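Local coordinates for Lin2960 protein (Listeria innocua, PDB 3OOP) that probably binds DNA as a dimeric transcription regulator of the MarR family, though its actual target and role are unknown, at residues 22-35 with 107-120. Numbering follows the deposited sequence.
Sequences MHLFLMRSIASYDV and ELRDIVEASCEKMF
Leu26 on helix 22-29 lies over Val112 on helix 107-119 where the two pack with axes 9.0 Å apart at closest approach, running in roughly opposite directions at 137°. Leu26 is the knob here, set in a hole formed by Val112, Ser115, Cys116 and Met119: its CD2 branch dips to 3.6 Å from the backbone N of Cys116, while CD1 turns to the selenomethionine methyl of Met119. Met119 leaves its helix with CG anti to the backbone N (chi1 -167°) and stays extended at chi2, which carries SE to 3.7 Å from Met22 CB; the bend at its last torsion then turns CE toward Met22 CE and Leu26 CD1. The two selenomethionine chains cross nearly at right angles, and Met22 CE goes on to meet CZ of the Phe120 ring. The Phe25 and Met119 side chains run antiparallel alongside each other, giving an oblique Met-aromatic contact with SE 5.3 Å from the ring centroid; the ring's CE2 edge meets Ser115 O in plane at 3.5 Å. Ser29 turns its hydroxyl back onto its own helix, OG donating to Leu26 O at 2.7 Å, and its CB packs on Ser115 OG at 3.1 Å. Farther along the chain, Ile30 CG2 lies against Leu108, Ile111 and Val112, and the type I turn from Ile30 to Tyr33 carries the chain on so that Leu108 is held between Tyr33, on its CD2, and Val35, on its CD1. Glu107 OE1 approaches the Tyr33 ring edge at CE1, its carboxylate nearly perpendicular to the ring. Trp40 of helix 37-49 touches Ile30 and Leu108, while at the other end Ile142 of the second subunit packs on Met22, Phe25 and Met119, so the pair joins the winged-helix body to the dimer interface.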
HETATM    1  N   MSE A  22       0.122  -9.831  -8.881  1.00 26.06           N
HETATM    2  CA  MSE A  22       1.144  -9.830  -9.936  1.00 26.36           C
HETATM    3  C   MSE A  22       2.350 -10.651  -9.494  1.00 27.02           C
HETATM    4  O   MSE A  22       2.884 -11.469 -10.252  1.00 27.28           O
HETATM    5  CB  MSE A  22       1.558  -8.398 -10.258  1.00 26.48           C
HETATM    6  CG  MSE A  22       0.489  -7.594 -10.989  1.00 27.57           C
HETATM    7 SE   MSE A  22       0.804  -5.662 -10.812  0.80 29.58          SE
HETATM    8  CE  MSE A  22       2.318  -5.541 -11.992  1.00 33.32           C
ATOM      9  N   HIS A  23       2.765 -10.464  -8.247  1.00 27.26           N
ATOM     10  CA  HIS A  23       3.858 -11.266  -7.718  1.00 28.20           C
ATOM     11  C   HIS A  23       3.541 -12.773  -7.703  1.00 27.52           C
ATOM     12  O   HIS A  23       4.370 -13.591  -8.099  1.00 27.56           O
ATOM     13  CB  HIS A  23       4.260 -10.799  -6.331  1.00 29.63           C
ATOM     14  CG  HIS A  23       5.420 -11.557  -5.773  1.00 33.75           C
ATOM     15  ND1 HIS A  23       6.683 -11.493  -6.325  1.00 37.65           N
ATOM     16  CD2 HIS A  23       5.507 -12.406  -4.723  1.00 37.43           C
ATOM     17  CE1 HIS A  23       7.501 -12.263  -5.630  1.00 38.87           C
ATOM     18  NE2 HIS A  23       6.812 -12.828  -4.653  1.00 39.41           N
ATOM     19  N   LEU A  24       2.346 -13.135  -7.248  1.00 27.16           N
ATOM     20  CA  LEU A  24       1.916 -14.530  -7.276  1.00 26.90           C
ATOM     21  C   LEU A  24       1.914 -15.107  -8.691  1.00 27.02           C
ATOM     22  O   LEU A  24       2.332 -16.254  -8.895  1.00 27.28           O
ATOM     23  CB  LEU A  24       0.537 -14.697  -6.613  1.00 27.98           C
ATOM     24  CG  LEU A  24       0.462 -14.423  -5.103  1.00 29.24           C
ATOM     25  CD1 LEU A  24      -0.993 -14.400  -4.636  1.00 29.90           C
ATOM     26  CD2 LEU A  24       1.270 -15.452  -4.309  1.00 33.76           C
ATOM     27  N   PHE A  25       1.463 -14.311  -9.664  1.00 26.36           N
ATOM     28  CA  PHE A  25       1.403 -14.729 -11.067  1.00 26.92           C
ATOM     29  C   PHE A  25       2.785 -15.054 -11.625  1.00 26.78           C
ATOM     30  O   PHE A  25       2.992 -16.102 -12.253  1.00 26.73           O
ATOM     31  CB  PHE A  25       0.755 -13.626 -11.909  1.00 27.09           C
ATOM     32  CG  PHE A  25       0.592 -13.979 -13.356  1.00 28.48           C
ATOM     33  CD1 PHE A  25      -0.381 -14.881 -13.756  1.00 30.58           C
ATOM     34  CD2 PHE A  25       1.405 -13.393 -14.328  1.00 29.96           C
ATOM     35  CE1 PHE A  25      -0.555 -15.196 -15.107  1.00 33.22           C
ATOM     36  CE2 PHE A  25       1.241 -13.696 -15.675  1.00 31.39           C
ATOM     37  CZ  PHE A  25       0.257 -14.606 -16.068  1.00 32.64           C
ATOM     38  N   LEU A  26       3.735 -14.159 -11.383  1.00 26.78           N
ATOM     39  CA  LEU A  26       5.114 -14.388 -11.809  1.00 27.21           C
ATOM     40  C   LEU A  26       5.727 -15.595 -11.129  1.00 28.21           C
ATOM     41  O   LEU A  26       6.476 -16.342 -11.758  1.00 29.11           O
ATOM     42  CB  LEU A  26       5.966 -13.151 -11.572  1.00 26.79           C
ATOM     43  CG  LEU A  26       5.545 -11.927 -12.392  1.00 27.22           C
ATOM     44  CD1 LEU A  26       6.510 -10.787 -12.108  1.00 29.04           C
ATOM     45  CD2 LEU A  26       5.497 -12.231 -13.911  1.00 28.05           C
HETATM   46  N   MSE A  27       5.406 -15.802  -9.860  1.00 28.90           N
HETATM   47  CA  MSE A  27       5.936 -16.976  -9.154  1.00 29.99           C
HETATM   48  C   MSE A  27       5.310 -18.268  -9.665  1.00 30.17           C
HETATM   49  O   MSE A  27       6.002 -19.281  -9.768  1.00 30.52           O
HETATM   50  CB  MSE A  27       5.840 -16.821  -7.633  1.00 30.95           C
HETATM   51  CG  MSE A  27       6.875 -15.816  -7.058  1.00 34.40           C
HETATM   52 SE   MSE A  27       8.734 -16.005  -7.738  0.70 40.64          SE
HETATM   53  CE  MSE A  27       8.718 -14.842  -9.326  1.00 40.55           C
ATOM     54  N   ARG A  28       4.033 -18.224 -10.048  1.00 29.93           N
ATOM     55  CA  ARG A  28       3.368 -19.400 -10.655  1.00 30.44           C
ATOM     56  C   ARG A  28       4.008 -19.829 -11.969  1.00 30.42           C
ATOM     57  O   ARG A  28       4.005 -21.018 -12.315  1.00 30.58           O
ATOM     58  CB  ARG A  28       1.871 -19.156 -10.885  1.00 31.27           C
ATOM     59  CG  ARG A  28       1.059 -19.204  -9.629  1.00 32.64           C
ATOM     60  CD  ARG A  28      -0.407 -19.534  -9.892  1.00 34.71           C
ATOM     61  NE  ARG A  28      -1.106 -18.508 -10.667  1.00 36.56           N
ATOM     62  CZ  ARG A  28      -1.521 -17.340 -10.181  1.00 38.13           C
ATOM     63  NH1 ARG A  28      -1.287 -17.009  -8.918  1.00 38.60           N
ATOM     64  NH2 ARG A  28      -2.158 -16.491 -10.975  1.00 39.12           N
ATOM     65  N   SER A  29       4.564 -18.862 -12.693  1.00 29.48           N
ATOM     66  CA  SER A  29       5.146 -19.134 -14.006  1.00 29.63           C
ATOM     67  C   SER A  29       6.348 -20.055 -13.912  1.00 29.20           C
ATOM     68  O   SER A  29       6.644 -20.767 -14.861  1.00 29.88           O
ATOM     69  CB  SER A  29       5.522 -17.830 -14.728  1.00 29.52           C
ATOM     70  OG  SER A  29       6.722 -17.268 -14.241  1.00 29.67           O
ATOM     71  N   ILE A  30       7.027 -20.057 -12.765  1.00 28.76           N
ATOM     72  CA  ILE A  30       8.203 -20.922 -12.590  1.00 28.77           C
ATOM     73  C   ILE A  30       7.983 -22.024 -11.539  1.00 28.91           C
ATOM     74  O   ILE A  30       8.928 -22.678 -11.086  1.00 28.51           O
ATOM     75  CB  ILE A  30       9.483 -20.090 -12.326  1.00 28.82           C
ATOM     76  CG1 ILE A  30       9.329 -19.210 -11.080  1.00 29.78           C
ATOM     77  CG2 ILE A  30       9.824 -19.216 -13.579  1.00 29.06           C
ATOM     78  CD1 ILE A  30      10.651 -18.569 -10.622  1.00 33.12           C
ATOM     79  N   ALA A  31       6.716 -22.240 -11.185  1.00 29.07           N
ATOM     80  CA  ALA A  31       6.341 -23.238 -10.167  1.00 29.74           C
ATOM     81  C   ALA A  31       6.861 -24.651 -10.452  1.00 29.83           C
ATOM     82  O   ALA A  31       7.180 -25.400  -9.522  1.00 29.61           O
ATOM     83  CB  ALA A  31       4.811 -23.262  -9.975  1.00 30.46           C
ATOM     84  N   SER A  32       6.959 -25.018 -11.727  1.00 29.78           N
ATOM     85  CA  SER A  32       7.319 -26.390 -12.078  1.00 30.52           C
ATOM     86  C   SER A  32       8.829 -26.623 -12.110  1.00 30.55           C
ATOM     87  O   SER A  32       9.272 -27.752 -12.275  1.00 30.50           O
ATOM     88  CB  SER A  32       6.683 -26.815 -13.408  1.00 30.70           C
ATOM     89  OG  SER A  32       5.281 -26.633 -13.354  1.00 33.44           O
ATOM     90  N   TYR A  33       9.612 -25.560 -11.940  1.00 30.50           N
ATOM     91  CA  TYR A  33      11.067 -25.659 -12.028  1.00 31.44           C
ATOM     92  C   TYR A  33      11.701 -26.089 -10.705  1.00 31.70           C
ATOM     93  O   TYR A  33      11.093 -25.942  -9.642  1.00 31.05           O
ATOM     94  CB  TYR A  33      11.649 -24.339 -12.540  1.00 31.51           C
ATOM     95  CG  TYR A  33      11.309 -24.127 -13.995  1.00 35.29           C
ATOM     96  CD1 TYR A  33      12.214 -24.486 -14.996  1.00 37.77           C
ATOM     97  CD2 TYR A  33      10.067 -23.610 -14.377  1.00 37.42           C
ATOM     98  CE1 TYR A  33      11.906 -24.309 -16.337  1.00 40.68           C
ATOM     99  CE2 TYR A  33       9.744 -23.434 -15.721  1.00 40.74           C
ATOM    100  CZ  TYR A  33      10.673 -23.783 -16.690  1.00 42.18           C
ATOM    101  OH  TYR A  33      10.367 -23.617 -18.022  1.00 46.28           O
ATOM    102  N   ASP A  34      12.918 -26.625 -10.775  1.00 32.18           N
ATOM    103  CA  ASP A  34      13.584 -27.184  -9.594  1.00 34.18           C
ATOM    104  C   ASP A  34      13.920 -26.094  -8.571  1.00 34.67           C
ATOM    105  O   ASP A  34      13.827 -26.305  -7.367  1.00 35.67           O
ATOM    106  CB  ASP A  34      14.837 -27.970  -9.998  1.00 34.77           C
ATOM    107  CG  ASP A  34      15.642 -28.448  -8.798  1.00 37.77           C
ATOM    108  OD1 ASP A  34      15.211 -29.421  -8.146  1.00 41.52           O
ATOM    109  OD2 ASP A  34      16.707 -27.853  -8.507  1.00 41.12           O
ATOM    110  N   VAL A  35      14.279 -24.917  -9.060  1.00 35.66           N
ATOM    111  CA  VAL A  35      14.535 -23.750  -8.208  1.00 35.94           C
ATOM    112  C   VAL A  35      13.233 -23.184  -7.610  1.00 37.14           C
ATOM    113  O   VAL A  35      12.316 -22.839  -8.359  1.00 38.25           O
ATOM    114  CB  VAL A  35      15.301 -22.670  -9.028  1.00 35.72           C
ATOM    115  CG1 VAL A  35      15.438 -21.376  -8.264  1.00 35.26           C
ATOM    116  CG2 VAL A  35      16.684 -23.198  -9.435  1.00 35.96           C
ATOM    117  N   GLU A 107      17.178 -19.322 -18.225  1.00 29.86           N
ATOM    118  CA  GLU A 107      15.931 -20.022 -18.511  1.00 30.88           C
ATOM    119  C   GLU A 107      14.778 -19.447 -17.674  1.00 30.50           C
ATOM    120  O   GLU A 107      13.715 -19.128 -18.218  1.00 30.55           O
ATOM    121  CB  GLU A 107      16.122 -21.527 -18.260  1.00 32.08           C
ATOM    122  CG  GLU A 107      14.979 -22.437 -18.727  1.00 35.93           C
ATOM    123  CD  GLU A 107      15.254 -23.921 -18.488  1.00 40.83           C
ATOM    124  OE1 GLU A 107      14.339 -24.738 -18.738  1.00 44.67           O
ATOM    125  OE2 GLU A 107      16.378 -24.277 -18.052  1.00 42.52           O
ATOM    126  N   LEU A 108      15.004 -19.288 -16.367  1.00 29.76           N
ATOM    127  CA  LEU A 108      13.989 -18.736 -15.462  1.00 29.45           C
ATOM    128  C   LEU A 108      13.657 -17.286 -15.791  1.00 29.45           C
ATOM    129  O   LEU A 108      12.471 -16.920 -15.834  1.00 29.17           O
ATOM    130  CB  LEU A 108      14.431 -18.868 -13.998  1.00 29.77           C
ATOM    131  CG  LEU A 108      14.640 -20.288 -13.477  1.00 30.90           C
ATOM    132  CD1 LEU A 108      15.380 -20.278 -12.133  1.00 32.04           C
ATOM    133  CD2 LEU A 108      13.307 -21.020 -13.355  1.00 34.43           C
ATOM    134  N   ARG A 109      14.684 -16.466 -16.027  1.00 29.34           N
ATOM    135  CA  ARG A 109      14.471 -15.059 -16.363  0.50 29.74           C
ATOM    136  C   ARG A 109      13.587 -14.926 -17.599  1.00 30.06           C
ATOM    137  O   ARG A 109      12.705 -14.076 -17.640  1.00 30.47           O
ATOM    138  CB  ARG A 109      15.792 -14.324 -16.585  0.50 29.86           C
ATOM    139  CG  ARG A 109      16.492 -13.882 -15.312  0.50 30.18           C
ATOM    140  CD  ARG A 109      17.199 -12.552 -15.512  0.50 31.36           C
ATOM    141  NE  ARG A 109      18.171 -12.259 -14.459  0.50 32.58           N
ATOM    142  CZ  ARG A 109      17.888 -11.647 -13.314  0.50 32.88           C
ATOM    143  NH1 ARG A 109      16.643 -11.269 -13.044  0.50 34.41           N
ATOM    144  NH2 ARG A 109      18.857 -11.412 -12.431  0.50 32.16           N
ATOM    145  N   ASP A 110      13.824 -15.776 -18.593  1.00 30.29           N
ATOM    146  CA  ASP A 110      13.051 -15.738 -19.849  1.00 31.69           C
ATOM    147  C   ASP A 110      11.573 -16.065 -19.618  1.00 31.53           C
ATOM    148  O   ASP A 110      10.682 -15.423 -20.193  1.00 31.16           O
ATOM    149  CB  ASP A 110      13.665 -16.674 -20.902  1.00 32.81           C
ATOM    150  CG  ASP A 110      14.960 -16.124 -21.510  1.00 35.10           C
ATOM    151  OD1 ASP A 110      15.238 -14.908 -21.391  1.00 37.70           O
ATOM    152  OD2 ASP A 110      15.710 -16.918 -22.121  1.00 38.52           O
ATOM    153  N   ILE A 111      11.322 -17.055 -18.762  1.00 30.96           N
ATOM    154  CA  ILE A 111       9.957 -17.453 -18.419  1.00 31.30           C
ATOM    155  C   ILE A 111       9.250 -16.325 -17.681  1.00 30.56           C
ATOM    156  O   ILE A 111       8.112 -15.971 -18.022  1.00 30.62           O
ATOM    157  CB  ILE A 111       9.926 -18.732 -17.573  1.00 31.29           C
ATOM    158  CG1 ILE A 111      10.397 -19.919 -18.414  1.00 33.04           C
ATOM    159  CG2 ILE A 111       8.499 -19.001 -17.063  1.00 31.34           C
ATOM    160  CD1 ILE A 111      11.155 -20.922 -17.611  1.00 35.78           C
ATOM    161  N   VAL A 112       9.924 -15.761 -16.677  1.00 29.89           N
ATOM    162  CA  VAL A 112       9.367 -14.641 -15.913  1.00 29.88           C
ATOM    163  C   VAL A 112       9.083 -13.425 -16.806  1.00 30.42           C
ATOM    164  O   VAL A 112       8.018 -12.807 -16.702  1.00 30.24           O
ATOM    165  CB  VAL A 112      10.277 -14.275 -14.710  1.00 29.49           C
ATOM    166  CG1 VAL A 112       9.786 -13.020 -14.009  1.00 29.94           C
ATOM    167  CG2 VAL A 112      10.353 -15.455 -13.729  1.00 29.00           C
ATOM    168  N   GLU A 113      10.019 -13.110 -17.697  1.00 30.89           N
ATOM    169  CA  GLU A 113       9.870 -11.996 -18.633  0.50 31.76           C
ATOM    170  C   GLU A 113       8.660 -12.183 -19.552  1.00 32.00           C
ATOM    171  O   GLU A 113       7.899 -11.238 -19.819  1.00 32.65           O
ATOM    172  CB  GLU A 113      11.150 -11.855 -19.456  0.50 32.26           C
ATOM    173  CG  GLU A 113      11.245 -10.587 -20.275  0.50 34.58           C
ATOM    174  CD  GLU A 113      12.684 -10.193 -20.542  0.50 37.04           C
ATOM    175  OE1 GLU A 113      13.074  -9.085 -20.119  0.50 38.05           O
ATOM    176  OE2 GLU A 113      13.428 -10.990 -21.158  0.50 39.28           O
ATOM    177  N   ALA A 114       8.486 -13.409 -20.044  1.00 31.97           N
ATOM    178  CA  ALA A 114       7.347 -13.713 -20.916  1.00 32.90           C
ATOM    179  C   ALA A 114       6.017 -13.547 -20.172  1.00 32.58           C
ATOM    180  O   ALA A 114       5.059 -12.987 -20.722  1.00 32.59           O
ATOM    181  CB  ALA A 114       7.469 -15.105 -21.522  1.00 33.50           C
ATOM    182  N   SER A 115       5.960 -14.007 -18.920  1.00 32.06           N
ATOM    183  CA  SER A 115       4.756 -13.824 -18.084  1.00 32.47           C
ATOM    184  C   SER A 115       4.503 -12.361 -17.747  1.00 32.14           C
ATOM    185  O   SER A 115       3.357 -11.901 -17.727  1.00 32.07           O
ATOM    186  CB  SER A 115       4.861 -14.650 -16.800  1.00 32.46           C
ATOM    187  OG  SER A 115       4.857 -16.023 -17.129  1.00 36.51           O
ATOM    188  N   CYS A 116       5.581 -11.627 -17.502  1.00 31.93           N
ATOM    189  CA  CYS A 116       5.507 -10.198 -17.251  1.00 32.70           C
ATOM    190  C   CYS A 116       4.902  -9.435 -18.449  1.00 32.70           C
ATOM    191  O   CYS A 116       4.069  -8.543 -18.267  1.00 32.36           O
ATOM    192  CB  CYS A 116       6.897  -9.672 -16.911  1.00 32.71           C
ATOM    193  SG  CYS A 116       6.898  -7.999 -16.303  1.00 37.28           S
ATOM    194  N   GLU A 117       5.296  -9.811 -19.662  1.00 33.44           N
ATOM    195  CA  GLU A 117       4.702  -9.239 -20.881  1.00 34.87           C
ATOM    196  C   GLU A 117       3.195  -9.499 -20.931  1.00 34.82           C
ATOM    197  O   GLU A 117       2.422  -8.612 -21.314  1.00 35.62           O
ATOM    198  CB  GLU A 117       5.383  -9.782 -22.143  1.00 35.82           C
ATOM    199  CG  GLU A 117       6.810  -9.277 -22.333  1.00 39.88           C
ATOM    200  CD  GLU A 117       7.568  -9.998 -23.448  1.00 45.40           C
ATOM    201  OE1 GLU A 117       6.980 -10.857 -24.154  1.00 48.31           O
ATOM    202  OE2 GLU A 117       8.767  -9.695 -23.621  1.00 48.49           O
ATOM    203  N   LYS A 118       2.781 -10.708 -20.544  1.00 34.27           N
ATOM    204  CA  LYS A 118       1.360 -11.076 -20.523  1.00 34.26           C
ATOM    205  C   LYS A 118       0.584 -10.238 -19.516  1.00 33.20           C
ATOM    206  O   LYS A 118      -0.514  -9.777 -19.797  1.00 32.54           O
ATOM    207  CB  LYS A 118       1.174 -12.561 -20.215  1.00 35.14           C
ATOM    208  CG  LYS A 118       1.659 -13.506 -21.300  1.00 37.95           C
ATOM    209  CD  LYS A 118       1.294 -14.969 -20.992  1.00 42.68           C
ATOM    210  CE  LYS A 118      -0.159 -15.290 -21.361  1.00 44.84           C
ATOM    211  NZ  LYS A 118      -0.496 -16.743 -21.160  1.00 46.08           N
HETATM  212  N   MSE A 119       1.187 -10.035 -18.352  1.00 32.08           N
HETATM  213  CA  MSE A 119       0.617  -9.252 -17.270  1.00 32.17           C
HETATM  214  C   MSE A 119       0.292  -7.822 -17.713  1.00 31.47           C
HETATM  215  O   MSE A 119      -0.745  -7.261 -17.329  1.00 31.09           O
HETATM  216  CB  MSE A 119       1.658  -9.199 -16.162  1.00 32.51           C
HETATM  217  CG  MSE A 119       1.222  -8.709 -14.848  1.00 35.49           C
HETATM  218 SE   MSE A 119       2.514  -9.549 -13.632  1.00 39.28          SE
HETATM  219  CE  MSE A 119       4.006  -8.325 -13.856  1.00 36.02           C
ATOM    220  N   PHE A 120       1.196  -7.241 -18.502  1.00 30.90           N
ATOM    221  CA  PHE A 120       1.064  -5.858 -18.950  1.00 31.13           C
ATOM    222  C   PHE A 120       0.473  -5.690 -20.349  1.00 31.82           C
ATOM    223  O   PHE A 120       0.472  -4.583 -20.887  1.00 32.25           O
ATOM    224  CB  PHE A 120       2.402  -5.131 -18.845  1.00 30.66           C
ATOM    225  CG  PHE A 120       2.790  -4.790 -17.437  1.00 30.57           C
ATOM    226  CD1 PHE A 120       2.179  -3.729 -16.768  1.00 30.47           C
ATOM    227  CD2 PHE A 120       3.772  -5.527 -16.774  1.00 29.96           C
ATOM    228  CE1 PHE A 120       2.533  -3.415 -15.449  1.00 29.80           C
ATOM    229  CE2 PHE A 120       4.137  -5.209 -15.455  1.00 30.39           C
ATOM    230  CZ  PHE A 120       3.523  -4.155 -14.797  1.00 28.92           C
TER